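Local coordinates for Lmo2349 protein (Listeria monocytogenes, PDB 4GVO), which probably captures L-cystine or related amino acids outside the membrane as the solute-binding component of an ABC transporter, at residues 19-22 and 23-26; 54-58 and 59-63; 200-203 and 204-208. All coordinates share one frame; numbering follows the deposited sequence. Where two conformers were deposited one is given.

Contact 1: 19-22 and 23-26. With HIS (histidine), chain E.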
loop_
_atom_site.group_PDB
_atom_site.type_symbol
_atom_site.label_atom_id
_atom_site.label_comp_id
_atom_site.label_asym_id
_atom_site.label_seq_id
_atom_site.Cartn_x
_atom_site.Cartn_y
_atom_site.Cartn_z
ATOM N N PHE A 19 4.928 -6.568 -3.413
ATOM C CA PHE A 19 5.167 -5.116 -3.361
ATOM C C PHE A 19 6.657 -4.887 -3.179
ATOM O O PHE A 19 7.201 -4.939 -2.053
ATOM C CB PHE A 19 4.340 -4.450 -2.281
ATOM C CG PHE A 19 4.163 -2.945 -2.431
ATOM C CD1 PHE A 19 5.063 -2.155 -3.110
ATOM C CD2 PHE A 19 3.082 -2.301 -1.786
ATOM C CE1 PHE A 19 4.871 -0.788 -3.205
ATOM C CE2 PHE A 19 2.926 -0.920 -1.854
ATOM C CZ PHE A 19 3.815 -0.173 -2.593
ATOM N N PRO A 20 7.371 -4.644 -4.291
ATOM C CA PRO A 20 8.819 -4.479 -4.178
ATOM C C PRO A 20 9.216 -3.426 -3.159
ATOM O O PRO A 20 8.592 -2.363 -3.081
ATOM C CB PRO A 20 9.230 -4.080 -5.630
ATOM C CG PRO A 20 8.218 -4.791 -6.495
ATOM C CD PRO A 20 6.929 -4.581 -5.713
ATOM N N ASN A 21 10.230 -3.748 -2.362
ATOM C CA ASN A 21 10.717 -2.910 -1.302
ATOM C C ASN A 21 9.798 -2.700 -0.111
ATOM O O ASN A 21 10.165 -1.971 0.825
ATOM C CB ASN A 21 11.322 -1.601 -1.793
ATOM C CG ASN A 21 12.809 -1.747 -2.143
ATOM O OD1 ASN A 21 13.261 -2.811 -2.512
ATOM N ND2 ASN A 21 13.524 -0.652 -2.110
ATOM N N VAL A 22 8.648 -3.353 -0.122
ATOM C CA VAL A 22 7.631 -3.198 0.941
ATOM C C VAL A 22 7.331 -4.539 1.606
ATOM O O VAL A 22 7.411 -4.683 2.822
ATOM C CB VAL A 22 6.376 -2.529 0.387
ATOM C CG1 VAL A 22 5.193 -2.699 1.335
ATOM C CG2 VAL A 22 6.669 -1.065 0.046
ATOM N N CYS A 23 7.004 -5.528 0.783
ATOM C CA CYS A 23 6.774 -6.905 1.247
ATOM C C CYS A 23 7.024 -7.817 0.055
ATOM O O CYS A 23 6.277 -7.855 -0.894
ATOM C CB CYS A 23 5.402 -7.118 1.927
ATOM S SG CYS A 23 3.955 -6.589 0.996
ATOM N N PHE A 24 8.146 -8.519 0.113
ATOM C CA PHE A 24 8.623 -9.289 -1.000
ATOM C C PHE A 24 9.652 -10.301 -0.517
ATOM O O PHE A 24 10.134 -10.208 0.583
ATOM C CB PHE A 24 9.202 -8.399 -2.079
ATOM C CG PHE A 24 10.572 -7.860 -1.760
ATOM C CD1 PHE A 24 10.725 -6.786 -0.881
ATOM C CD2 PHE A 24 11.716 -8.419 -2.302
ATOM C CE1 PHE A 24 11.959 -6.260 -0.565
ATOM C CE2 PHE A 24 12.961 -7.897 -1.995
ATOM C CZ PHE A 24 13.082 -6.832 -1.101
ATOM N N LEU A 25 9.942 -11.294 -1.359
ATOM C CA LEU A 25 10.931 -12.300 -1.066
ATOM C C LEU A 25 12.238 -11.938 -1.778
ATOM O O LEU A 25 12.249 -11.698 -2.997
ATOM C CB LEU A 25 10.420 -13.659 -1.527
ATOM C CG LEU A 25 9.185 -14.201 -0.779
ATOM C CD1 LEU A 25 8.496 -15.298 -1.627
ATOM C CD2 LEU A 25 9.570 -14.645 0.629
ATOM N N ASP A 26 13.330 -11.908 -1.031
ATOM C CA ASP A 26 14.649 -11.608 -1.638
ATOM C C ASP A 26 15.244 -12.843 -2.338
ATOM O O ASP A 26 14.570 -13.871 -2.449
ATOM C CB ASP A 26 15.591 -10.999 -0.586
ATOM C CG ASP A 26 16.111 -12.018 0.432
ATOM O OD1 ASP A 26 15.906 -13.263 0.265
ATOM O OD2 ASP A 26 16.722 -11.545 1.431
HETATM N N HIS E . -2.106 1.328 -0.117
HETATM C CA HIS E . -3.035 0.262 -0.604
HETATM C C HIS E . -4.330 0.234 0.136
HETATM O O HIS E . -4.433 0.894 1.181
HETATM C CB HIS E . -2.367 -1.098 -0.510
HETATM C CG HIS E . -1.543 -1.416 -1.721
HETATM N ND1 HIS E . -0.474 -0.677 -2.052
HETATM C CD2 HIS E . -1.693 -2.384 -2.743
HETATM C CE1 HIS E . 0.041 -1.153 -3.214
HETATM N NE2 HIS E . -0.696 -2.205 -3.603
HETATM O OXT HIS E . -5.286 -0.437 -0.317
#

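Contact 2: 54-58 and 59-63. With HIS (histidine), chain E.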
loop_
_atom_site.group_PDB
_atom_site.type_symbol
_atom_site.label_atom_id
_atom_site.label_comp_id
_atom_site.label_asym_id
_atom_site.label_seq_id
_atom_site.Cartn_x
_atom_site.Cartn_y
_atom_site.Cartn_z
ATOM N N LYS A 54 2.141 -14.411 7.872
ATOM C CA LYS A 54 1.335 -15.261 7.013
ATOM C C LYS A 54 1.167 -14.507 5.698
ATOM O O LYS A 54 0.498 -13.477 5.648
ATOM C CB LYS A 54 -0.027 -15.569 7.638
ATOM C CG LYS A 54 -0.865 -16.542 6.824
ATOM C CD LYS A 54 -2.288 -16.701 7.344
ATOM C CE LYS A 54 -2.403 -17.543 8.595
ATOM N NZ LYS A 54 -2.330 -19.014 8.323
ATOM N N THR A 55 1.827 -15.004 4.643
ATOM C CA THR A 55 1.794 -14.348 3.351
ATOM C C THR A 55 0.619 -14.845 2.534
ATOM O O THR A 55 0.210 -15.986 2.639
ATOM C CB THR A 55 3.109 -14.519 2.595
ATOM O OG1 THR A 55 3.368 -15.911 2.401
ATOM C CG2 THR A 55 4.243 -13.860 3.361
ATOM N N MET A 56 0.071 -13.930 1.752
ATOM C CA MET A 56 -1.125 -14.195 0.941
ATOM C C MET A 56 -1.207 -13.158 -0.153
ATOM O O MET A 56 -0.465 -12.168 -0.141
ATOM C CB MET A 56 -2.406 -14.280 1.795
ATOM C CG MET A 56 -2.732 -12.979 2.454
ATOM S SD MET A 56 -4.033 -13.161 3.649
ATOM C CE MET A 56 -3.189 -14.084 4.959
ATOM N N ASP A 57 -2.110 -13.371 -1.087
ATOM C CA ASP A 57 -2.446 -12.324 -2.058
ATOM C C ASP A 57 -2.944 -11.085 -1.291
ATOM O O ASP A 57 -3.724 -11.212 -0.324
ATOM C CB ASP A 57 -3.551 -12.776 -2.993
ATOM C CG ASP A 57 -3.097 -13.840 -4.007
ATOM O OD1 ASP A 57 -1.933 -13.788 -4.486
ATOM O OD2 ASP A 57 -3.934 -14.712 -4.340
ATOM N N PHE A 58 -2.558 -9.911 -1.785
ATOM C CA PHE A 58 -3.066 -8.661 -1.201
ATOM C C PHE A 58 -4.589 -8.689 -1.076
ATOM O O PHE A 58 -5.138 -8.256 -0.048
ATOM C CB PHE A 58 -2.587 -7.480 -2.050
ATOM C CG PHE A 58 -3.255 -6.181 -1.702
ATOM C CD1 PHE A 58 -2.964 -5.564 -0.498
ATOM C CD2 PHE A 58 -4.261 -5.687 -2.502
ATOM C CE1 PHE A 58 -3.638 -4.424 -0.120
ATOM C CE2 PHE A 58 -4.910 -4.529 -2.147
ATOM C CZ PHE A 58 -4.630 -3.912 -0.938
ATOM N N SER A 59 -5.273 -9.180 -2.097
ATOM C CA SER A 59 -6.735 -9.171 -2.111
ATOM C C SER A 59 -7.387 -10.016 -1.040
ATOM O O SER A 59 -8.580 -9.841 -0.799
ATOM C CB SER A 59 -7.229 -9.631 -3.461
ATOM O OG SER A 59 -6.796 -10.959 -3.750
ATOM N N ASN A 60 -6.623 -10.904 -0.387
ATOM C CA ASN A 60 -7.169 -11.723 0.673
ATOM C C ASN A 60 -6.891 -11.200 2.062
ATOM O O ASN A 60 -7.404 -11.756 3.019
ATOM C CB ASN A 60 -6.562 -13.150 0.597
ATOM C CG ASN A 60 -7.360 -14.162 1.393
ATOM O OD1 ASN A 60 -8.557 -14.325 1.171
ATOM N ND2 ASN A 60 -6.679 -14.859 2.309
ATOM N N LEU A 61 -6.098 -10.127 2.197
ATOM C CA LEU A 61 -5.623 -9.741 3.517
ATOM C C LEU A 61 -6.770 -9.351 4.467
ATOM O O LEU A 61 -6.826 -9.797 5.613
ATOM C CB LEU A 61 -4.618 -8.602 3.429
ATOM C CG LEU A 61 -3.246 -8.992 2.928
ATOM C CD1 LEU A 61 -2.476 -7.710 2.565
ATOM C CD2 LEU A 61 -2.492 -9.809 3.983
ATOM N N LEU A 62 -7.699 -8.516 3.988
ATOM C CA LEU A 62 -8.797 -8.084 4.874
ATOM C C LEU A 62 -9.909 -9.153 4.982
ATOM O O LEU A 62 -10.636 -9.203 5.991
ATOM C CB LEU A 62 -9.361 -6.717 4.467
ATOM C CG LEU A 62 -8.370 -5.576 4.588
ATOM C CD1 LEU A 62 -9.053 -4.262 4.216
ATOM C CD2 LEU A 62 -7.804 -5.564 6.023
ATOM N N VAL A 63 -9.988 -10.060 4.010
ATOM C CA VAL A 63 -10.884 -11.225 4.140
ATOM C C VAL A 63 -10.326 -12.032 5.315
ATOM O O VAL A 63 -11.093 -12.437 6.211
ATOM C CB VAL A 63 -10.909 -12.050 2.809
ATOM C CG1 VAL A 63 -11.711 -13.324 2.996
ATOM C CG2 VAL A 63 -11.478 -11.193 1.673
HETATM N N HIS E . -2.106 1.328 -0.117
HETATM C CA HIS E . -3.035 0.262 -0.604
HETATM C C HIS E . -4.330 0.234 0.136
HETATM O O HIS E . -4.433 0.894 1.181
HETATM C CB HIS E . -2.367 -1.098 -0.510
HETATM C CG HIS E . -1.543 -1.416 -1.721
HETATM N ND1 HIS E . -0.474 -0.677 -2.052
HETATM C CD2 HIS E . -1.693 -2.384 -2.743
HETATM C CE1 HIS E . 0.041 -1.153 -3.214
HETATM N NE2 HIS E . -0.696 -2.205 -3.603
HETATM O OXT HIS E . -5.286 -0.437 -0.317
HETATM O O HOH W 1 -7.152 -6.832 1.365
#

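Contact 3: 200-203 and 204-208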
loop_
_atom_site.group_PDB
_atom_site.type_symbol
_atom_site.label_atom_id
_atom_site.label_comp_id
_atom_site.label_asym_id
_atom_site.label_seq_id
_atom_site.Cartn_x
_atom_site.Cartn_y
_atom_site.Cartn_z
ATOM N N PHE A 200 -1.127 0.116 10.507
ATOM C CA PHE A 200 -1.520 -1.281 10.666
ATOM C C PHE A 200 -3.031 -1.402 10.873
ATOM O O PHE A 200 -3.666 -0.484 11.405
ATOM C CB PHE A 200 -0.787 -1.930 11.832
ATOM C CG PHE A 200 0.704 -1.884 11.682
ATOM C CD1 PHE A 200 1.318 -2.702 10.767
ATOM C CD2 PHE A 200 1.506 -1.009 12.442
ATOM C CE1 PHE A 200 2.668 -2.683 10.588
ATOM C CE2 PHE A 200 2.883 -0.952 12.226
ATOM C CZ PHE A 200 3.472 -1.814 11.323
ATOM N N MET A 201 -3.585 -2.533 10.452
ATOM C CA MET A 201 -4.972 -2.809 10.651
ATOM C C MET A 201 -5.133 -4.015 11.519
ATOM O O MET A 201 -4.414 -5.008 11.347
ATOM C CB MET A 201 -5.699 -3.027 9.313
ATOM C CG MET A 201 -5.688 -1.774 8.457
ATOM S SD MET A 201 -6.564 -1.940 6.883
ATOM C CE MET A 201 -8.223 -2.313 7.444
ATOM N N LEU A 202 -6.077 -3.933 12.445
ATOM C CA LEU A 202 -6.329 -4.986 13.440
ATOM C C LEU A 202 -7.832 -5.221 13.556
ATOM O O LEU A 202 -8.634 -4.453 13.084
ATOM C CB LEU A 202 -5.776 -4.559 14.806
ATOM C CG LEU A 202 -4.297 -4.160 14.869
ATOM C CD1 LEU A 202 -4.089 -2.645 14.669
ATOM C CD2 LEU A 202 -3.690 -4.615 16.201
ATOM N N GLY A 203 -8.199 -6.278 14.264
ATOM C CA GLY A 203 -9.593 -6.432 14.666
ATOM C C GLY A 203 -9.983 -5.413 15.699
ATOM O O GLY A 203 -9.151 -4.982 16.492
ATOM N N LYS A 204 -11.266 -5.048 15.723
ATOM C CA LYS A 204 -11.768 -4.014 16.634
ATOM C C LYS A 204 -11.560 -4.383 18.110
ATOM O O LYS A 204 -11.448 -3.483 18.931
ATOM C CB LYS A 204 -13.255 -3.705 16.370
ATOM C CG LYS A 204 -13.465 -2.821 15.132
ATOM C CD LYS A 204 -12.992 -1.395 15.297
ATOM C CE LYS A 204 -13.568 -0.434 14.241
ATOM N NZ LYS A 204 -12.793 0.877 14.159
ATOM N N ASP A 205 -11.513 -5.684 18.434
ATOM C CA ASP A 205 -11.292 -6.151 19.801
ATOM C C ASP A 205 -9.863 -6.013 20.297
ATOM O O ASP A 205 -9.610 -6.151 21.495
ATOM C CB ASP A 205 -11.672 -7.654 19.864
ATOM C CG ASP A 205 -10.924 -8.495 18.775
ATOM O OD1 ASP A 205 -11.064 -8.246 17.489
ATOM O OD2 ASP A 205 -10.193 -9.411 19.211
ATOM N N GLU A 206 -8.922 -5.774 19.367
ATOM C CA GLU A 206 -7.471 -5.870 19.649
ATOM C C GLU A 206 -6.847 -4.558 20.110
ATOM O O GLU A 206 -5.792 -4.131 19.657
ATOM C CB GLU A 206 -6.699 -6.471 18.454
ATOM C CG GLU A 206 -7.106 -7.864 18.080
ATOM C CD GLU A 206 -6.239 -8.443 16.994
ATOM O OE1 GLU A 206 -6.342 -7.947 15.858
ATOM O OE2 GLU A 206 -5.421 -9.333 17.279
ATOM N N THR A 207 -7.546 -3.889 21.012
ATOM C CA THR A 207 -7.108 -2.600 21.509
ATOM C C THR A 207 -5.809 -2.617 22.301
ATOM O O THR A 207 -4.993 -1.732 22.152
ATOM C CB THR A 207 -8.223 -1.912 22.273
ATOM O OG1 THR A 207 -8.657 -2.756 23.342
ATOM C CG2 THR A 207 -9.406 -1.575 21.338
ATOM N N LYS A 208 -5.557 -3.683 23.032
ATOM C CA LYS A 208 -4.330 -3.778 23.793
ATOM C C LYS A 208 -3.161 -3.917 22.858
ATOM O O LYS A 208 -2.160 -3.204 22.988
ATOM C CB LYS A 208 -4.388 -4.964 24.814
ATOM C CG LYS A 208 -3.098 -5.173 25.576
ATOM C CD LYS A 208 -3.229 -6.208 26.674
ATOM C CE LYS A 208 -1.878 -6.443 27.331
ATOM N NZ LYS A 208 -1.947 -7.534 28.340
#

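Contact 1: 19-22 and 23-26
Phe24 brings CD1 and CE1 of its ring obliquely against the backbone of Asn21, CD1 3.4 Å from Asn21 N, so the ring closes over the short turn from the strand before. Its CG sits between the backbone N and the carbonyl carbon (chi1 76°), and this folds the ring back over the turn. The Asn21 amide runs beside it in the same direction, the two planes 29° apart; its ND2 is held by the carbonyl of Trp233.

Behind this cover, Phe19 and Cys23 form an antiparallel hydrogen-bonded pair. Phe19 O takes Cys23 N at 2.9 Å, in the carbonyl plane, and also Val22 N at 2.9 Å; Cys23 O receives Phe19 N at 3.1 Å. With Val22 and Cys23 both opposite Phe19, this is a classic beta bulge, its one carbonyl gripped by two consecutive N-H groups.

The bulge brings Val22 CG2 over the centre of the Phe19 ring, 3.6 Å above its plane, while Cys23 SG packs against Phe19 CB. Phe19 belongs to the ligand pocket, where its CE2 approaches CE1 of the bound histidine obliquely. Strand 23-25 is the middle of a three-stranded antiparallel sheet, flanked by 18-19 and 31-32; helix 172-180 lies against Pro20, Asn21 and Val22, and helix 34-44 against Val22 and Cys23.

Contact 2: 54-58 and 59-63
Met56 and Leu61 make the close apolar packing here: Met56 CG meets Leu61 CD2 at 3.5 Å, and the sulfur lies against the same methyl. With CG between the backbone N and the carbonyl carbon (chi1 65°), the methionine is turned toward Asn60 and Leu61. Asn60 crosses it at about a right angle and offers ND2 to SD at 3.4 Å, a weak, bent hydrogen bond.

On the pocket side, Phe58 and Leu61 also cross nearly perpendicularly, with Phe58 CD1 3.8 Å from Leu61 CD1. CG of Phe58 stands anti to the backbone N (chi1 169°), and the ring reaches out from the chain to the ligand. CD2 of the bound histidine lies over the centre of one ring face, 3.7 Å above the plane. S-oxy cysteine, modelled in the same pocket, also touches this ring, and the ring of His75 meets it with the planes at about 45°.

The backbone turns here from strand 49-55 into helix 61-66, a strand-to-helix connection of the periplasmic binding protein fold whose bend carries an aromatic wall of the amino-acid site. Two successive i to i+3 bonds hold the bend: Asn60 N to Asp57 O at 2.9 Å, and Leu61 N to Phe58 O at 3.1 Å. In both, the donor stands well above the carbonyl plane. Beside Phe58, on the pocket flank, a water links Phe58 O (2.8 Å) to Leu62 N (3.2 Å), so that this carbonyl accepts from both Leu61 N and the water.

The outer side is looser. Asp57 is exposed, and its CB only brushes Ser59 OG.

Contact 3: 200-203 and 204-208
The Glu206 carboxylate meets the end of the strand with the edge of the group: OE1 uses its anti lone pair, the one turned from the other oxygen, to accept Gly203 N at 3.0 Å, with an N-H...O angle of 153°. The same oxygen lies 3.6 Å from Leu202 CB. The second flat group is the peptide between Gly203 and Lys204. Over its carbonyl, well above the plane rather than on a lone pair, stands Glu206 N, bonded to Gly203 O at 3.0 Å.

These two bonds run between the same two residues in opposite directions: the glutamate backbone gives to the glycine carbonyl, and the glycine backbone gives to the glutamate side chain. Beyond CG the Glu206 chain continues extended (chi2 -175°), which lets the carboxylate span back to the strand. The OE1 bond ties the carboxylate to the strand end, and the backbone bond closes the turn. Glu206 stands at the N-cap position of helix 207-222, but its carboxylate turns back to the strand instead of capping the N-H groups of the helix.

Leu202 crosses Glu206 obliquely, with CD2 4.2 Å from Glu206 CB; the leucine also packs onto Leu209 and Ser210 of helix 207-222. Lys204 leans away from the turn, and its NZ is bound to the carbonyls of Glu84 and Phe87. Asp205, also exposed, leaves its carbonyl for a weak bond from Thr207 N at 3.1 Å.

After strand 191-202 the chain thus makes a type I beta turn, Gly203 to Glu206, whose last residue is the N-cap of the next helix: a compact strand-turn-helix connection on the surface of this solute-binding fold.

Contact 1 is partly buried, whereas contacts 2 and 3 lie at the surface. Contacts 1 and 2 stand about 15 Å apart, centre to centre, and each lends an aromatic ring to the amino-acid pocket; contact 3 lies farther out, its Leu202 side chain about 14 Å from the bound histidine. Contacts 2 and 3 both leave strands of the large mixed sheet for helices and touch each other, Leu62 CD2 meeting Met201 CE at 3.6 Å, while contact 1 belongs to a separate small antiparallel sheet. Their chemistry follows: paired strand backbones in contact 1, apolar and sulfur packing with a bridging water in contact 2, and a carboxylate-to-backbone bond in contact 3.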